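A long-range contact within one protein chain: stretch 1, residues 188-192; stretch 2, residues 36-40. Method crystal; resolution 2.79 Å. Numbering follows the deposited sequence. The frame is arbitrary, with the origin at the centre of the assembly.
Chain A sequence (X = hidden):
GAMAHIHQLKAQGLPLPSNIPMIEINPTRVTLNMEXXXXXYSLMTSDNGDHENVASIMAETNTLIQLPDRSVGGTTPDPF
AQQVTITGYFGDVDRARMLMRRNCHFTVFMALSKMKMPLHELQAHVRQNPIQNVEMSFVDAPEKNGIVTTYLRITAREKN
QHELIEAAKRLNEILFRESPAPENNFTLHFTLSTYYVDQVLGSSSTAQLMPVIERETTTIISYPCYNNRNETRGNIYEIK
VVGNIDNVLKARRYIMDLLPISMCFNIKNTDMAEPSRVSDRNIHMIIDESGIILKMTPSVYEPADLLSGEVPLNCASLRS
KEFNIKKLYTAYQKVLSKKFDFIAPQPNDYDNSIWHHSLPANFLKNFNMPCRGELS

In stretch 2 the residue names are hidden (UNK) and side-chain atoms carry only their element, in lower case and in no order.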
# COMPACT_ATOMS: atom_id res chain seq x y z
N LEU A 188 -4.67 -10.93 12.05
CA LEU A 188 -3.82 -9.89 11.48
C LEU A 188 -4.51 -8.55 11.66
O LEU A 188 -5.71 -8.41 11.42
CB LEU A 188 -3.56 -10.12 9.99
CG LEU A 188 -2.72 -8.99 9.35
CD1 LEU A 188 -1.50 -9.59 8.65
CD2 LEU A 188 -3.57 -8.18 8.40
N HIS A 189 -3.72 -7.55 12.05
CA HIS A 189 -4.24 -6.21 12.27
C HIS A 189 -3.78 -5.24 11.19
O HIS A 189 -2.64 -4.77 11.20
CB HIS A 189 -3.80 -5.72 13.65
CG HIS A 189 -4.43 -6.48 14.77
ND1 HIS A 189 -3.70 -7.06 15.78
CD2 HIS A 189 -5.73 -6.73 15.06
CE1 HIS A 189 -4.52 -7.63 16.64
NE2 HIS A 189 -5.76 -7.44 16.23
N PHE A 190 -4.66 -4.93 10.24
CA PHE A 190 -4.31 -4.00 9.18
C PHE A 190 -4.68 -2.58 9.60
O PHE A 190 -5.80 -2.32 10.02
CB PHE A 190 -5.03 -4.38 7.89
CG PHE A 190 -4.52 -3.66 6.68
CD1 PHE A 190 -3.26 -3.95 6.16
CD2 PHE A 190 -5.29 -2.67 6.05
CE1 PHE A 190 -2.77 -3.27 5.04
CE2 PHE A 190 -4.81 -2.00 4.93
CZ PHE A 190 -3.55 -2.30 4.43
N THR A 191 -3.72 -1.66 9.49
CA THR A 191 -3.96 -0.27 9.84
C THR A 191 -4.16 0.56 8.59
O THR A 191 -3.22 0.82 7.84
CB THR A 191 -2.77 0.34 10.60
OG1 THR A 191 -1.56 0.08 9.86
CG2 THR A 191 -2.67 -0.23 12.00
N LEU A 192 -5.40 0.98 8.38
CA LEU A 192 -5.72 1.78 7.22
C LEU A 192 -5.85 3.21 7.70
O LEU A 192 -6.10 3.45 8.88
CB LEU A 192 -7.06 1.33 6.63
CG LEU A 192 -7.43 1.93 5.28
CD1 LEU A 192 -6.52 1.32 4.21
CD2 LEU A 192 -8.90 1.64 4.95
N UNK A 36 1.41 2.83 3.31
CA UNK A 36 2.17 1.82 4.05
C UNK A 36 1.81 1.94 5.54
O UNK A 36 1.71 3.04 6.08
c UNK A 36 5.52 -0.22 1.42
c UNK A 36 4.98 0.31 2.60
c UNK A 36 4.26 1.50 2.59
c UNK A 36 5.34 0.44 0.22
c UNK A 36 4.08 2.17 1.37
c UNK A 36 4.62 1.64 0.19
c UNK A 36 3.68 2.07 3.87
N UNK A 37 1.62 0.80 6.20
CA UNK A 37 1.25 0.77 7.61
C UNK A 37 2.34 1.25 8.56
O UNK A 37 3.38 0.60 8.72
o UNK A 37 -0.34 -3.58 6.71
o UNK A 37 -1.43 -2.63 8.38
c UNK A 37 -0.13 -1.24 6.96
c UNK A 37 -0.67 -2.58 7.38
c UNK A 37 0.83 -0.65 7.98
N UNK A 38 2.08 2.39 9.21
CA UNK A 38 3.03 3.03 10.13
C UNK A 38 3.67 2.13 11.19
O UNK A 38 4.77 2.41 11.65
c UNK A 38 2.36 4.21 10.83
o UNK A 38 1.29 3.79 11.66
N UNK A 39 2.97 1.08 11.59
CA UNK A 39 3.46 0.16 12.61
C UNK A 39 4.73 -0.58 12.14
O UNK A 39 5.40 -1.25 12.92
c UNK A 39 0.74 -2.60 12.10
c UNK A 39 1.86 -1.64 11.75
n UNK A 39 -0.43 -2.39 11.50
c UNK A 39 2.37 -0.86 12.95
o UNK A 39 0.92 -3.52 12.90
N UNK A 40 5.05 -0.42 10.86
CA UNK A 40 6.22 -1.07 10.28
C UNK A 40 7.27 -0.05 9.84
O UNK A 40 8.33 -0.43 9.33
c UNK A 40 5.10 -4.03 10.25
o UNK A 40 1.95 -5.91 10.34
c UNK A 40 4.16 -5.02 10.56
c UNK A 40 3.51 -2.94 8.84
c UNK A 40 2.89 -4.96 10.00
c UNK A 40 5.81 -1.91 9.08
c UNK A 40 4.79 -2.98 9.39
c UNK A 40 2.56 -3.92 9.14
O HOH W 1 0.27 1.52 11.15

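Position 36 has seven side-chain atoms, all carbon: one carbon followed by a six-membered ring without a heteroatom. Its CA-to-CB bond points away from the strand segment 188-192, and the nearest approach, 8.1 Å, is from CB to Thr191 O, so the ring takes no part in the contact. This is Phe36.

Position 37 carries five side-chain atoms, an unbranched run of three carbons whose last bears two oxygens. The CA-to-CB bond points toward the strand, and one terminal oxygen lies 2.7 Å from the backbone N of Thr191. Two oxygens on the third carbon define a carboxylate, and the residue is Glu37. Its OE1 accepts a nearly linear hydrogen bond from Thr191 N (N-H...O angle 169°). The hydroxyl OG1 of Thr191 also lies 3.1 Å from Glu37 OE1, while Glu37 OE2 approaches CE1 of Phe190 to 3.0 Å, obliquely to the ring.

Position 38 has a single side-chain carbon followed by one oxygen, a short hydroxyl side chain with no carbon branch. Its CB points sideways, and its oxygen comes no closer than 5.0 Å to the strand, at Thr191 OG1. This is Ser38. Water 1 bridges the gap, lying 2.5 Å from Ser38 OG and 2.7 Å from Thr191 OG1.

At position 39 three carbons lead to one oxygen and one nitrogen, both on the third carbon. CB is directed toward the strand, and the terminal nitrogen lies 3.3 Å from His189 O and 3.2 Å from Thr191 CG2. The atoms thus describe a primary amide on a two-methylene arm, and the residue is Gln39. Its NE2 donates a hydrogen bond to the carbonyl O of His189. Its backbone N also donates to water 1, at 2.8 Å.

Position 40 shows one carbon, a ring of six carbons and a single oxygen on that ring, a phenol. The ring-borne oxygen comes nearest to the strand, 4.8 Å from His189 O. This is Tyr40, and its hydroxyl is hydrogen-bonded elsewhere in the structure. Tyr40 N donates to Glu37 O (2.9 Å), closing the turn that contains the 3-10 segment.

The contact therefore works by side chains reading a strand backbone. Glu37 OE1 takes the N-H of Thr191, and Gln39 NE2 donates a hydrogen bond to the carbonyl O of His189, so the two polar side chains satisfy a strand donor and a strand acceptor. Thr191, whose CB points toward the turn, lies at the centre of this arrangement, and water 1 ties its hydroxyl to Ser38 OG and Gln39 N.

Stretch 2 36-40: FESQY
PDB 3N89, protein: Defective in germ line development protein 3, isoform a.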